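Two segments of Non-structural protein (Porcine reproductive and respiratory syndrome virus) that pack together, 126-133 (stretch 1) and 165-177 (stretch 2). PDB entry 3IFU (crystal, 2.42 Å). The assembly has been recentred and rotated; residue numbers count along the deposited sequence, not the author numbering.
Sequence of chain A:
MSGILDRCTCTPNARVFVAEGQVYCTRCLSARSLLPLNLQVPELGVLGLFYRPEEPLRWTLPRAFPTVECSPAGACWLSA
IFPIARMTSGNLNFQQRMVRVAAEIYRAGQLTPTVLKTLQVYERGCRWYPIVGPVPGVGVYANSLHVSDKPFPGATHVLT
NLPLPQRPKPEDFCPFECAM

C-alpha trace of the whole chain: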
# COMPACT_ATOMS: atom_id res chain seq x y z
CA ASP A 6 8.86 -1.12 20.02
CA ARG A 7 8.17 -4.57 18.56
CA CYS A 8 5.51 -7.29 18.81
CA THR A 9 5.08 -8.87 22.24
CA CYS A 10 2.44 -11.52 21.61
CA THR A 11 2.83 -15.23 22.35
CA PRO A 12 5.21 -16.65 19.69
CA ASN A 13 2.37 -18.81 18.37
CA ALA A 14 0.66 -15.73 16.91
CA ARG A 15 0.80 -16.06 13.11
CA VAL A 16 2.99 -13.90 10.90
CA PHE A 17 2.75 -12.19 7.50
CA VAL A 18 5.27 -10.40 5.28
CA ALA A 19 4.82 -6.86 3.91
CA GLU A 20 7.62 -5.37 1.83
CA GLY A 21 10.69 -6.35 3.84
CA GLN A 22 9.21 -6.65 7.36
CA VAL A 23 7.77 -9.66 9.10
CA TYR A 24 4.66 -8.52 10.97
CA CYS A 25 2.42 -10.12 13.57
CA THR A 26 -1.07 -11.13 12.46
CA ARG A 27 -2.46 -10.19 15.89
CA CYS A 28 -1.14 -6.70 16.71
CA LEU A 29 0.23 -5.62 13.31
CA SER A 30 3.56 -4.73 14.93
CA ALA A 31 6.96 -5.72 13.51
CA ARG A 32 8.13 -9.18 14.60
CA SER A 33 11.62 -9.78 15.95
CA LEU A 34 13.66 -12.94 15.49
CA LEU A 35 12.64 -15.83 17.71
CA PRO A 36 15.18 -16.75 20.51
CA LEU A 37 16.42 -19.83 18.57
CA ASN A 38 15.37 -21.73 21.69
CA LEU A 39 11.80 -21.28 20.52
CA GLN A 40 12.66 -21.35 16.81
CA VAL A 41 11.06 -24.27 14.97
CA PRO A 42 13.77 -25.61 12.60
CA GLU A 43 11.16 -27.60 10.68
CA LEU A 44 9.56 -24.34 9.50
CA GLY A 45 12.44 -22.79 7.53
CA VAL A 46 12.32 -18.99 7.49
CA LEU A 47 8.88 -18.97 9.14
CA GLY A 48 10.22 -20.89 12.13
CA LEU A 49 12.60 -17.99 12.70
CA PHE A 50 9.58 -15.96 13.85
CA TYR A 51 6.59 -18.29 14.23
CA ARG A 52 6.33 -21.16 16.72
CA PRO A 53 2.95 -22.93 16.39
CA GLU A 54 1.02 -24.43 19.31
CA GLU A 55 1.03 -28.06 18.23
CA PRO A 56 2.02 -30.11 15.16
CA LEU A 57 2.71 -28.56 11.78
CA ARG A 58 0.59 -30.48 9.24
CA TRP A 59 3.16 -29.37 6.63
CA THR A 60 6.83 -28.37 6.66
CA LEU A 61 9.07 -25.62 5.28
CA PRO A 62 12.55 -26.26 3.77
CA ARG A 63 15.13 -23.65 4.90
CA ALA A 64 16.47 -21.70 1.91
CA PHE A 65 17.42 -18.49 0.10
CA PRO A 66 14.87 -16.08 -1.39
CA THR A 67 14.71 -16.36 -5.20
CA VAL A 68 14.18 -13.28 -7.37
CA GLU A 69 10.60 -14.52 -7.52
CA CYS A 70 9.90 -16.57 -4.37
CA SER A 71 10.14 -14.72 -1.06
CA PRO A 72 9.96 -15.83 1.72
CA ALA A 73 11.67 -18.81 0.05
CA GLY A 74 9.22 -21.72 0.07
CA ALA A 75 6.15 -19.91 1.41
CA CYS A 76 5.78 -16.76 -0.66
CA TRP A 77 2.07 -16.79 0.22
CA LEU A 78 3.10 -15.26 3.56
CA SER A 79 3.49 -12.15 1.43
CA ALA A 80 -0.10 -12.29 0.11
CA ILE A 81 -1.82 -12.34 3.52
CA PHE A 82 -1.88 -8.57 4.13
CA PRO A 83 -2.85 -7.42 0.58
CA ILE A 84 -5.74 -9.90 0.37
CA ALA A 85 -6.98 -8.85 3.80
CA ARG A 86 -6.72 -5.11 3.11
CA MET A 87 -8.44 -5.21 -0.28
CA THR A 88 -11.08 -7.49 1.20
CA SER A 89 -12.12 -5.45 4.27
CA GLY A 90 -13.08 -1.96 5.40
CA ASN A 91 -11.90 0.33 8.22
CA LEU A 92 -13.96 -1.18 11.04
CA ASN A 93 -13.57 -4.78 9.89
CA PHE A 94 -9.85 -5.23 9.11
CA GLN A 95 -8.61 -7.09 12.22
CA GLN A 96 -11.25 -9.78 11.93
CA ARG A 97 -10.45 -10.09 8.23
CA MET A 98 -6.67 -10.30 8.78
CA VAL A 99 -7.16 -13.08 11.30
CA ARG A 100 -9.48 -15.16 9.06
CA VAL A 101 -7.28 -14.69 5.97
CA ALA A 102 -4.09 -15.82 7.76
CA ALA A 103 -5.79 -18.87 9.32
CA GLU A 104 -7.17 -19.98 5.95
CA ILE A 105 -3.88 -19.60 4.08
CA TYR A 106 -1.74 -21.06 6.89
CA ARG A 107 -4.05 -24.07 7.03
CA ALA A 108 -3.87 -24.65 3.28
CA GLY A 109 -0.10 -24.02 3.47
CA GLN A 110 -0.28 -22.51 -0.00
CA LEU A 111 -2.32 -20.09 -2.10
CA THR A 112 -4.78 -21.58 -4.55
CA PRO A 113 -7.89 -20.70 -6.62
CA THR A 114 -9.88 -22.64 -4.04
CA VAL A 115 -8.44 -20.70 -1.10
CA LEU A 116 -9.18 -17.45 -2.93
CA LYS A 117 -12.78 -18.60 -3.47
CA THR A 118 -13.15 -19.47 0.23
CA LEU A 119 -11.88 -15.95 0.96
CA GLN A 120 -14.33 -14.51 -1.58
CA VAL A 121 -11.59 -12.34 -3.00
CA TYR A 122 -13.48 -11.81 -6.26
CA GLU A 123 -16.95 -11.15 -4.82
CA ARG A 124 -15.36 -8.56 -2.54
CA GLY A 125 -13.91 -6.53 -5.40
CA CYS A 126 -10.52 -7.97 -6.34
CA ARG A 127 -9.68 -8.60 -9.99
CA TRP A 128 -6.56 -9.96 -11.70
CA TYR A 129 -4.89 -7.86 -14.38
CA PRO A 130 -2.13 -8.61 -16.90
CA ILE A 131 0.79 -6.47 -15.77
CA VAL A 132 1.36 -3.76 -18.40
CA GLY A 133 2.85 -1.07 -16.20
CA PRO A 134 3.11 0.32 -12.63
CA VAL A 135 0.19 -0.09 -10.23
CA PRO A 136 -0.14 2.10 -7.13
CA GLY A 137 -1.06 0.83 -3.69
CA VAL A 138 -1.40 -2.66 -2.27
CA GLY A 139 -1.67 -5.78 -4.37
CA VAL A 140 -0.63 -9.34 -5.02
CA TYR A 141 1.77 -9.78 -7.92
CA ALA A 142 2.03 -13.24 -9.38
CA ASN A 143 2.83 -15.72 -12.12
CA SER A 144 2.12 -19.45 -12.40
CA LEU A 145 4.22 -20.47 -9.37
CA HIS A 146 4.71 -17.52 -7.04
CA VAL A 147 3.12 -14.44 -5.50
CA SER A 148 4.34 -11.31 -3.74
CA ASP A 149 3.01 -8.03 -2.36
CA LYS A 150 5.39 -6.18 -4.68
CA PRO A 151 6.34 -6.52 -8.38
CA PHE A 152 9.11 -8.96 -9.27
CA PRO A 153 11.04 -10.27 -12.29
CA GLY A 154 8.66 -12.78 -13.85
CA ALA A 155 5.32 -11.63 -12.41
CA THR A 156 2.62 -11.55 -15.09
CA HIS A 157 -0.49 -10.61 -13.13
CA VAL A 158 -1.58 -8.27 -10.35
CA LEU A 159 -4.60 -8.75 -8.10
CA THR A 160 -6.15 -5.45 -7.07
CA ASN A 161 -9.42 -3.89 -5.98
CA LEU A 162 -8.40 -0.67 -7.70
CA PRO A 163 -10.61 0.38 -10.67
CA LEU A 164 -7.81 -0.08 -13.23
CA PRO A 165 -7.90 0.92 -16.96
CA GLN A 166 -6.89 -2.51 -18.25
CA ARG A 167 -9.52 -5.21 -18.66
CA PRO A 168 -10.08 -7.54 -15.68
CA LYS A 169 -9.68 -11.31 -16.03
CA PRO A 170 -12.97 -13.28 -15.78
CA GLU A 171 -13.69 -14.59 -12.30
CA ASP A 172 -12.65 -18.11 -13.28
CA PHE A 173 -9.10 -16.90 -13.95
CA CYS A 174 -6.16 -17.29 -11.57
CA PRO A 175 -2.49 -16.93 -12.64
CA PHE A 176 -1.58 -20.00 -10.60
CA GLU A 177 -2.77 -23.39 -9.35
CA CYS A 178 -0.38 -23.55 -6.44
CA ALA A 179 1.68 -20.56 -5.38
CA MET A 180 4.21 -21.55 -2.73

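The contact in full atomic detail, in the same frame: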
# COMPACT_ATOMS: atom_id res chain seq x y z
N CYS A 126 -11.84 -7.79 -5.76
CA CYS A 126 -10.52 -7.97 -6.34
C CYS A 126 -10.60 -8.57 -7.73
O CYS A 126 -11.44 -9.43 -8.00
CB CYS A 126 -9.64 -8.86 -5.44
SG CYS A 126 -9.25 -8.17 -3.81
N ARG A 127 -9.72 -8.12 -8.62
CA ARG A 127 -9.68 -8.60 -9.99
C ARG A 127 -8.22 -8.77 -10.37
O ARG A 127 -7.37 -8.03 -9.88
CB ARG A 127 -10.33 -7.58 -10.92
CG ARG A 127 -11.80 -7.28 -10.62
CD ARG A 127 -12.74 -8.36 -11.17
NE ARG A 127 -14.13 -8.13 -10.80
CZ ARG A 127 -14.65 -8.34 -9.59
NH1 ARG A 127 -13.89 -8.79 -8.60
NH2 ARG A 127 -15.93 -8.08 -9.35
N TRP A 128 -7.93 -9.75 -11.23
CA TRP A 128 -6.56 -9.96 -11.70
C TRP A 128 -6.39 -9.11 -12.95
O TRP A 128 -7.35 -8.84 -13.66
CB TRP A 128 -6.31 -11.42 -12.06
CG TRP A 128 -6.12 -12.32 -10.88
CD1 TRP A 128 -7.03 -13.20 -10.36
CD2 TRP A 128 -4.95 -12.40 -10.04
NE1 TRP A 128 -6.50 -13.83 -9.25
CE2 TRP A 128 -5.23 -13.36 -9.03
CE3 TRP A 128 -3.70 -11.77 -10.04
CZ2 TRP A 128 -4.30 -13.69 -8.03
CZ3 TRP A 128 -2.78 -12.10 -9.04
CH2 TRP A 128 -3.09 -13.05 -8.05
N TYR A 129 -5.16 -8.67 -13.21
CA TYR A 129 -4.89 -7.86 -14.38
C TYR A 129 -3.54 -8.24 -14.94
O TYR A 129 -2.61 -8.54 -14.18
CB TYR A 129 -4.86 -6.37 -14.03
CG TYR A 129 -6.18 -5.79 -13.58
CD1 TYR A 129 -7.05 -5.19 -14.49
CD2 TYR A 129 -6.55 -5.82 -12.24
CE1 TYR A 129 -8.26 -4.65 -14.07
CE2 TYR A 129 -7.76 -5.28 -11.81
CZ TYR A 129 -8.61 -4.69 -12.73
OH TYR A 129 -9.81 -4.16 -12.31
N PRO A 130 -3.41 -8.26 -16.28
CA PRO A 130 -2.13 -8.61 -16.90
C PRO A 130 -1.24 -7.40 -16.65
O PRO A 130 -1.63 -6.28 -16.99
CB PRO A 130 -2.49 -8.74 -18.38
CG PRO A 130 -3.93 -9.16 -18.34
CD PRO A 130 -4.50 -8.27 -17.27
N ILE A 131 -0.08 -7.60 -16.05
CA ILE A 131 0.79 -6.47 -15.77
C ILE A 131 1.23 -5.82 -17.08
O ILE A 131 1.76 -6.49 -17.96
CB ILE A 131 2.04 -6.89 -14.96
CG1 ILE A 131 1.62 -7.47 -13.61
CG2 ILE A 131 2.95 -5.70 -14.76
CD1 ILE A 131 2.74 -8.18 -12.87
N VAL A 132 1.00 -4.52 -17.20
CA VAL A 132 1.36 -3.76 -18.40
C VAL A 132 2.01 -2.45 -18.00
O VAL A 132 2.29 -1.60 -18.85
CB VAL A 132 0.12 -3.43 -19.27
CG1 VAL A 132 -0.29 -4.65 -20.07
CG2 VAL A 132 -1.02 -2.95 -18.38
N GLY A 133 2.25 -2.29 -16.70
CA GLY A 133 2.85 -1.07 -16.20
C GLY A 133 2.74 -0.98 -14.68
O GLY A 133 2.24 -1.90 -14.04
N PRO A 165 -7.54 0.67 -15.56
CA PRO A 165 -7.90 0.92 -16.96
C PRO A 165 -7.88 -0.34 -17.82
O PRO A 165 -8.66 -0.46 -18.76
CB PRO A 165 -6.85 1.94 -17.40
CG PRO A 165 -5.64 1.42 -16.73
CD PRO A 165 -6.15 1.12 -15.31
N GLN A 166 -6.98 -1.26 -17.51
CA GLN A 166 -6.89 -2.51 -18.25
C GLN A 166 -8.23 -3.23 -18.14
O GLN A 166 -9.17 -2.72 -17.53
CB GLN A 166 -5.79 -3.42 -17.69
CG GLN A 166 -4.39 -2.82 -17.75
CD GLN A 166 -3.80 -2.60 -16.38
OE1 GLN A 166 -3.53 -3.55 -15.64
NE2 GLN A 166 -3.60 -1.33 -16.02
N ARG A 167 -8.30 -4.43 -18.71
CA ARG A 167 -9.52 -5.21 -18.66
C ARG A 167 -9.33 -6.37 -17.69
O ARG A 167 -8.42 -7.19 -17.86
CB ARG A 167 -9.87 -5.74 -20.05
CG ARG A 167 -9.34 -4.86 -21.19
CD ARG A 167 -10.04 -5.14 -22.52
NE ARG A 167 -10.39 -6.55 -22.68
CZ ARG A 167 -11.64 -7.02 -22.62
NH1 ARG A 167 -11.88 -8.31 -22.77
NH2 ARG A 167 -12.65 -6.18 -22.42
N PRO A 168 -10.18 -6.46 -16.67
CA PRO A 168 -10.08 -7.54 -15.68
C PRO A 168 -10.21 -8.93 -16.29
O PRO A 168 -10.82 -9.09 -17.35
CB PRO A 168 -11.20 -7.22 -14.70
CG PRO A 168 -12.23 -6.57 -15.57
CD PRO A 168 -11.38 -5.64 -16.42
N LYS A 169 -9.63 -9.91 -15.61
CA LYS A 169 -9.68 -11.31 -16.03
C LYS A 169 -11.00 -11.87 -15.49
O LYS A 169 -11.40 -11.56 -14.37
CB LYS A 169 -8.52 -12.08 -15.41
CG LYS A 169 -7.40 -12.44 -16.37
CD LYS A 169 -6.82 -11.24 -17.06
CE LYS A 169 -7.06 -11.35 -18.55
NZ LYS A 169 -6.49 -12.60 -19.12
N PRO A 170 -11.70 -12.72 -16.27
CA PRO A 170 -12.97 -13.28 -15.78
C PRO A 170 -12.77 -13.85 -14.39
O PRO A 170 -11.64 -14.11 -13.98
CB PRO A 170 -13.28 -14.34 -16.82
CG PRO A 170 -12.72 -13.74 -18.07
CD PRO A 170 -11.39 -13.23 -17.62
N GLU A 171 -13.85 -14.07 -13.65
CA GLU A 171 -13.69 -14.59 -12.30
C GLU A 171 -13.19 -16.03 -12.20
O GLU A 171 -12.86 -16.49 -11.12
CB GLU A 171 -14.98 -14.44 -11.51
CG GLU A 171 -16.22 -14.94 -12.17
CD GLU A 171 -17.45 -14.60 -11.35
OE1 GLU A 171 -17.46 -14.92 -10.14
OE2 GLU A 171 -18.39 -14.01 -11.92
N ASP A 172 -13.14 -16.74 -13.32
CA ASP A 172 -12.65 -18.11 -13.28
C ASP A 172 -11.12 -18.14 -13.41
O ASP A 172 -10.49 -19.17 -13.16
CB ASP A 172 -13.28 -18.97 -14.39
CG ASP A 172 -13.95 -18.14 -15.48
OD1 ASP A 172 -15.00 -17.51 -15.20
OD2 ASP A 172 -13.43 -18.11 -16.62
N PHE A 173 -10.54 -17.00 -13.77
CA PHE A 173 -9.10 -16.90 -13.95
C PHE A 173 -8.28 -16.71 -12.68
O PHE A 173 -8.67 -15.97 -11.77
CB PHE A 173 -8.74 -15.77 -14.91
CG PHE A 173 -7.28 -15.67 -15.21
CD1 PHE A 173 -6.72 -16.45 -16.22
CD2 PHE A 173 -6.44 -14.87 -14.44
CE1 PHE A 173 -5.35 -16.43 -16.45
CE2 PHE A 173 -5.06 -14.85 -14.66
CZ PHE A 173 -4.52 -15.64 -15.67
N CYS A 174 -7.12 -17.36 -12.66
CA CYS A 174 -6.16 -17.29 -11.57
C CYS A 174 -4.81 -17.62 -12.19
O CYS A 174 -4.64 -18.69 -12.76
CB CYS A 174 -6.50 -18.30 -10.47
SG CYS A 174 -5.43 -18.19 -8.99
N PRO A 175 -3.83 -16.72 -12.08
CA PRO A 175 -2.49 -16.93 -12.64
C PRO A 175 -1.81 -18.24 -12.24
O PRO A 175 -0.96 -18.74 -12.97
CB PRO A 175 -1.71 -15.71 -12.14
CG PRO A 175 -2.77 -14.66 -12.05
CD PRO A 175 -3.91 -15.41 -11.41
N PHE A 176 -2.21 -18.79 -11.10
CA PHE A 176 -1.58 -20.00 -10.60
C PHE A 176 -2.55 -21.06 -10.10
O PHE A 176 -3.75 -20.81 -9.93
CB PHE A 176 -0.63 -19.63 -9.47
CG PHE A 176 -1.29 -18.80 -8.39
CD1 PHE A 176 -2.08 -19.40 -7.42
CD2 PHE A 176 -1.15 -17.42 -8.38
CE1 PHE A 176 -2.73 -18.64 -6.46
CE2 PHE A 176 -1.80 -16.64 -7.43
CZ PHE A 176 -2.59 -17.25 -6.47
N GLU A 177 -2.01 -22.26 -9.86
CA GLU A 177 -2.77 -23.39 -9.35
C GLU A 177 -2.28 -23.62 -7.94
O GLU A 177 -3.03 -24.01 -7.05
CB GLU A 177 -2.49 -24.63 -10.19
CG GLU A 177 -3.07 -24.58 -11.58
CD GLU A 177 -4.57 -24.63 -11.54
OE1 GLU A 177 -5.20 -23.60 -11.20
OE2 GLU A 177 -5.13 -25.71 -11.84
O HOH W 1 -10.23 -11.34 -12.10

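The polar link between the two stretches is a backbone hydrogen bond, K169 N to W128 O, with the two atoms 3.2 Å apart and an N-H...O angle of 153°. A water extends this pairing: it accepts from W128 N at 2.9 Å and donates to K169 O at 2.6 Å, so both backbone polar groups of W128 are engaged with K169, one directly and one through solvent. F173 N bonds to P170 O (3.1 Å) within a type I turn that reverses the chain after K169 and returns it to the indole of W128.

Aromatic contacts centre on W128, which loses 135 Å² to stretch 2. P175 CD lies 3.4 Å from W128 CE2 and 3.5 Å from the centroid of the five-membered ring, 16° off its normal, a CH-pi contact over one face. The F176 ring stands at 90° to the indole but obliquely placed, with W128 CH2 and F176 CE2 3.9 Å apart. F173 presents its ring edge to W128 CB, which is 4.2 Å from F173 CD2.

The remaining packing is by van der Waals contact. P168 CB touches R127 CB at 3.9 Å and Y129 CE1 at 4.0 Å, bridging side chains of alternate strand residues. Farther along, V132 CG2 meets Q166 CG at 3.4 Å, and P130 CD meets K169 CD at 3.8 Å.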